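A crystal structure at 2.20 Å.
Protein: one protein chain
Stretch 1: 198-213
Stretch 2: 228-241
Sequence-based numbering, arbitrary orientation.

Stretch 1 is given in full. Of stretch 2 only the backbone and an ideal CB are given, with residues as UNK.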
# COMPACT_ATOMS: atom_id res chain seq x y z
N TYR A 198 1.37 31.85 3.31
CA TYR A 198 0.65 33.10 3.52
C TYR A 198 -0.86 32.97 3.35
O TYR A 198 -1.60 33.83 3.84
CB TYR A 198 1.18 34.19 2.57
CG TYR A 198 1.10 33.83 1.10
CD1 TYR A 198 1.89 32.81 0.57
CD2 TYR A 198 0.22 34.48 0.25
CE1 TYR A 198 1.81 32.47 -0.77
CE2 TYR A 198 0.14 34.15 -1.08
CZ TYR A 198 0.94 33.16 -1.59
OH TYR A 198 0.87 32.83 -2.92
N VAL A 199 -1.35 31.94 2.65
CA VAL A 199 -2.78 31.78 2.39
C VAL A 199 -3.18 30.30 2.49
O VAL A 199 -2.44 29.41 2.04
CB VAL A 199 -3.18 32.35 1.01
CG1 VAL A 199 -2.40 31.67 -0.10
CG2 VAL A 199 -4.66 32.20 0.76
N ARG A 200 -4.34 30.05 3.09
CA ARG A 200 -4.93 28.72 3.15
C ARG A 200 -6.30 28.80 2.51
O ARG A 200 -7.09 29.70 2.83
CB ARG A 200 -5.04 28.20 4.60
CG ARG A 200 -3.66 28.03 5.27
CD ARG A 200 -3.77 27.85 6.78
NE ARG A 200 -4.26 26.53 7.11
CZ ARG A 200 -4.78 26.19 8.28
NH1 ARG A 200 -4.87 27.07 9.26
NH2 ARG A 200 -5.18 24.94 8.48
N THR A 201 -6.57 27.88 1.59
CA THR A 201 -7.64 28.02 0.61
C THR A 201 -8.87 27.20 0.97
O THR A 201 -8.81 26.25 1.76
CB THR A 201 -7.14 27.60 -0.77
OG1 THR A 201 -6.47 26.33 -0.67
CG2 THR A 201 -6.17 28.64 -1.32
N SER A 202 -9.98 27.56 0.33
CA SER A 202 -11.30 27.06 0.68
C SER A 202 -11.53 25.65 0.17
O SER A 202 -10.83 25.15 -0.72
CB SER A 202 -12.39 27.99 0.15
OG SER A 202 -12.32 28.04 -1.27
N GLN A 203 -12.56 25.03 0.75
CA GLN A 203 -12.95 23.65 0.51
C GLN A 203 -14.41 23.52 0.92
O GLN A 203 -14.88 24.28 1.76
CB GLN A 203 -12.07 22.69 1.32
CG GLN A 203 -12.26 22.90 2.81
CD GLN A 203 -10.99 22.75 3.61
OE1 GLN A 203 -9.95 22.32 3.09
NE2 GLN A 203 -11.07 23.11 4.88
N PRO A 204 -15.14 22.59 0.33
CA PRO A 204 -16.54 22.40 0.73
C PRO A 204 -16.67 21.73 2.09
O PRO A 204 -15.79 21.00 2.54
CB PRO A 204 -17.09 21.51 -0.38
CG PRO A 204 -15.86 20.71 -0.82
CD PRO A 204 -14.76 21.75 -0.81
N GLN A 205 -17.81 21.98 2.73
CA GLN A 205 -18.27 21.13 3.83
C GLN A 205 -18.31 19.66 3.41
O GLN A 205 -18.86 19.32 2.35
CB GLN A 205 -19.65 21.63 4.27
CG GLN A 205 -20.39 20.77 5.27
CD GLN A 205 -21.88 21.13 5.29
OE1 GLN A 205 -22.63 20.76 4.39
NE2 GLN A 205 -22.29 21.87 6.31
N THR A 206 -17.73 18.79 4.25
CA THR A 206 -17.53 17.34 4.14
C THR A 206 -16.34 16.98 3.25
O THR A 206 -15.92 15.81 3.26
CB THR A 206 -18.75 16.53 3.63
OG1 THR A 206 -18.90 16.66 2.20
CG2 THR A 206 -20.05 16.94 4.32
N LEU A 207 -15.78 17.92 2.49
CA LEU A 207 -14.67 17.66 1.56
C LEU A 207 -15.06 16.69 0.46
O LEU A 207 -14.20 16.06 -0.14
CB LEU A 207 -13.43 17.12 2.28
CG LEU A 207 -12.96 17.92 3.48
CD1 LEU A 207 -11.66 17.34 4.05
CD2 LEU A 207 -12.80 19.38 3.10
N MSE A 208 -16.35 16.51 0.21
CA MSE A 208 -16.82 15.56 -0.81
C MSE A 208 -17.78 16.25 -1.78
O MSE A 208 -18.88 15.76 -2.05
CB MSE A 208 -17.49 14.36 -0.13
CG MSE A 208 -16.56 13.52 0.75
SE MSE A 208 -15.24 12.63 -0.46
CE MSE A 208 -16.45 11.16 -1.06
N HIS A 209 -17.35 17.41 -2.29
CA HIS A 209 -17.96 18.05 -3.44
C HIS A 209 -16.89 18.30 -4.49
O HIS A 209 -15.74 18.64 -4.17
CB HIS A 209 -18.60 19.45 -3.15
CG HIS A 209 -19.47 19.54 -1.94
ND1 HIS A 209 -20.23 20.66 -1.67
CD2 HIS A 209 -19.70 18.67 -0.92
CE1 HIS A 209 -20.90 20.48 -0.54
NE2 HIS A 209 -20.59 19.29 -0.06
N LEU A 210 -17.27 18.22 -5.76
CA LEU A 210 -16.45 18.85 -6.79
C LEU A 210 -16.80 20.33 -6.94
O LEU A 210 -16.91 20.86 -8.04
CB LEU A 210 -16.60 18.10 -8.11
CG LEU A 210 -16.06 16.66 -8.12
CD1 LEU A 210 -15.94 16.11 -9.55
CD2 LEU A 210 -14.72 16.53 -7.39
N ASP A 211 -16.95 21.00 -5.80
CA ASP A 211 -17.44 22.37 -5.64
C ASP A 211 -17.01 22.84 -4.25
O ASP A 211 -16.32 22.11 -3.54
CB ASP A 211 -18.95 22.44 -5.84
CG ASP A 211 -19.46 23.85 -5.99
OD1 ASP A 211 -20.64 24.10 -5.62
OD2 ASP A 211 -18.69 24.71 -6.49
N SER A 212 -17.50 24.02 -3.81
CA SER A 212 -16.91 24.69 -2.65
C SER A 212 -17.85 25.05 -1.50
O SER A 212 -17.35 25.52 -0.46
CB SER A 212 -16.19 25.97 -3.10
OG SER A 212 -16.93 26.66 -4.09
N ALA A 213 -19.17 24.86 -1.62
CA ALA A 213 -20.08 25.43 -0.63
C ALA A 213 -19.71 24.99 0.78
O ALA A 213 -19.55 23.80 1.05
CB ALA A 213 -21.53 25.05 -0.92
N UNK A 228 -19.18 30.59 -12.79
CA UNK A 228 -18.93 29.16 -12.63
C UNK A 228 -18.19 28.84 -11.33
O UNK A 228 -17.50 29.69 -10.74
CB UNK A 228 -18.13 28.64 -13.82
N UNK A 229 -18.34 27.60 -10.89
CA UNK A 229 -17.54 27.08 -9.79
C UNK A 229 -16.08 26.92 -10.20
O UNK A 229 -15.76 26.62 -11.35
CB UNK A 229 -18.10 25.74 -9.31
N UNK A 230 -15.18 27.11 -9.23
CA UNK A 230 -13.78 26.76 -9.43
C UNK A 230 -13.50 25.30 -9.11
O UNK A 230 -12.35 24.86 -9.24
CB UNK A 230 -12.89 27.66 -8.57
N UNK A 231 -14.52 24.53 -8.72
CA UNK A 231 -14.37 23.11 -8.45
C UNK A 231 -14.18 22.80 -6.98
O UNK A 231 -14.45 23.62 -6.09
CB UNK A 231 -13.19 22.55 -9.24
N UNK A 232 -13.71 21.59 -6.72
CA UNK A 232 -13.41 21.15 -5.37
C UNK A 232 -13.00 19.69 -5.40
O UNK A 232 -13.00 19.05 -6.45
CB UNK A 232 -14.61 21.36 -4.44
N UNK A 233 -12.67 19.16 -4.23
CA UNK A 233 -12.73 19.86 -2.96
C UNK A 233 -11.53 20.78 -2.69
O UNK A 233 -11.55 21.52 -1.71
CB UNK A 233 -12.85 18.83 -1.83
N UNK A 234 -10.49 20.76 -3.53
CA UNK A 234 -9.43 21.77 -3.43
C UNK A 234 -9.87 23.04 -4.18
O UNK A 234 -9.29 23.45 -5.18
CB UNK A 234 -8.11 21.23 -3.99
N UNK A 235 -10.94 23.66 -3.67
CA UNK A 235 -11.61 24.71 -4.43
C UNK A 235 -10.75 25.96 -4.57
O UNK A 235 -10.55 26.48 -5.68
CB UNK A 235 -12.94 25.07 -3.76
N UNK A 236 -10.27 26.49 -3.44
CA UNK A 236 -9.47 27.70 -3.48
C UNK A 236 -8.14 27.51 -4.16
O UNK A 236 -7.59 28.47 -4.72
CB UNK A 236 -9.24 28.22 -2.06
N UNK A 237 -7.60 26.29 -4.13
CA UNK A 237 -6.35 26.03 -4.85
C UNK A 237 -6.52 26.24 -6.35
O UNK A 237 -5.69 26.89 -6.99
CB UNK A 237 -5.86 24.61 -4.58
N UNK A 238 -7.58 25.69 -6.94
CA UNK A 238 -7.80 25.88 -8.36
C UNK A 238 -7.98 27.34 -8.73
O UNK A 238 -7.41 27.82 -9.71
CB UNK A 238 -9.02 25.08 -8.81
N UNK A 239 -8.76 28.08 -7.93
CA UNK A 239 -8.97 29.49 -8.21
C UNK A 239 -7.65 30.26 -8.13
O UNK A 239 -7.31 31.02 -9.04
CB UNK A 239 -9.99 30.08 -7.24
N UNK A 240 -6.89 30.08 -7.04
CA UNK A 240 -5.73 30.94 -6.82
C UNK A 240 -4.59 30.57 -7.78
O UNK A 240 -3.87 31.44 -8.25
CB UNK A 240 -5.26 30.83 -5.37
N UNK A 241 -4.41 29.28 -8.07
CA UNK A 241 -3.39 28.90 -9.03
C UNK A 241 -3.78 29.36 -10.43
O UNK A 241 -2.99 30.00 -11.13
CB UNK A 241 -3.17 27.39 -9.01

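Positions 228, 238, 239 and 241 have no stretch 1 atom within 5.5 Å of the ideal CB, so the visible atoms leave them open; they are Leu228, Gly238, Ala239 and Val241.

At position 229 CA-to-CB points toward stretch 1, and the ideal CB lies 3.1 Å from Asp211 OD2. A carboxylate that close favors a small donor: serine, perhaps threonine or cysteine. The residue is Ser229, chi1 t, whose OG donates to Asp211 OD2 at 2.7 Å and accepts from the N of 231 at 2.6 Å.

Position 230 points sideways into space free of stretch 1, and many residues would fit. Ser230 OG donates to the backbone O of 235 at 2.9 Å.

At position 231, phi/psi of 97/-164 would jam a CB against the preceding carbonyl O, which by itself calls for glycine. Gly231 also brings its CA to 3.4 Å from Leu210 O, a CA-H...O contact.

Position 232 is decided by stretch 1: an ideal CB would clash with Asp211 O at 2.1 Å and His209 O at 3.0 Å. Gly232 leaves room for its CA to lie 3.6 Å from Asp211 O, while its O accepts a CA-H...O contact from Leu210 CA at 3.5 Å.

Position 233 follows a cis peptide. Its ideal CB sits 3.5 Å from Leu207 O and 3.6 Å from Pro204 CD, so a small residue, alanine or serine, suits. Ser233 packs here, and its OG bonds elsewhere in the structure.

Position 234 points away, just before the helix, where serine, threonine, aspartate or asparagine are common. Ser234 makes no capping bond with its side chain.

At position 235 the ideal CB is 3.4 Å from Ser212 CB and 3.7 Å from Ser202 O, limiting bulk to alanine or serine. Ser235 OG donates to Gly231 O at 2.9 Å.

At position 236 an ideal CB would clash with Thr201 CB at 2.5 Å and Ser202 N at 2.6 Å, so glycine is required. Gly236 N donates to Ser202 O at 3.1 Å.

Position 237 points sideways, its ideal CB 4.3 Å from Thr201 OG1; a flexible polar chain could reach that hydroxyl. Glu237 does: Thr201 OG1 donates to Glu237 OE2 at a very short 2.4 Å. Water 1 links Thr201 OG1, Ser202 O and Glu237 N.

Position 240 points toward Thr201 CG2, 4.7 Å from its ideal CB, inviting leucine, isoleucine, valine or methionine. Ile240 CD1 meets Val199 CG1 at 3.8 Å.

Stretch 2, residues 228-241: LSSGGSSSGEGAIV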
# COMPACT_ATOMS: atom_id res chain seq x y z
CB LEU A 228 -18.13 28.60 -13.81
CG LEU A 228 -18.71 29.07 -15.16
CD1 LEU A 228 -17.85 28.56 -16.30
CD2 LEU A 228 -20.19 28.63 -15.31
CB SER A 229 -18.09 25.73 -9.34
OG SER A 229 -17.10 25.00 -8.65
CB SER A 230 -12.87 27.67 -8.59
OG SER A 230 -12.87 27.28 -7.21
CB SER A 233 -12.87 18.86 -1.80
OG SER A 233 -11.65 18.16 -1.55
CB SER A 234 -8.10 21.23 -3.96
OG SER A 234 -7.85 19.89 -3.55
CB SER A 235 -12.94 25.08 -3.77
OG SER A 235 -13.60 23.92 -3.32
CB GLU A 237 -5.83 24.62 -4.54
CG GLU A 237 -5.41 24.47 -3.08
CD GLU A 237 -4.31 25.47 -2.73
OE1 GLU A 237 -3.49 25.78 -3.62
OE2 GLU A 237 -4.31 25.98 -1.59
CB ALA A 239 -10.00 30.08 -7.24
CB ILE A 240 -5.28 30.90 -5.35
CG1 ILE A 240 -4.21 31.96 -5.09
CG2 ILE A 240 -4.69 29.53 -4.98
CD1 ILE A 240 -3.88 32.13 -3.62
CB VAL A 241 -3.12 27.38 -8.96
CG1 VAL A 241 -2.15 26.93 -10.05
CG2 VAL A 241 -2.57 27.01 -7.58
O HOH W 1 -8.25 24.40 -1.72
O HOH W 2 -15.35 26.22 -6.16
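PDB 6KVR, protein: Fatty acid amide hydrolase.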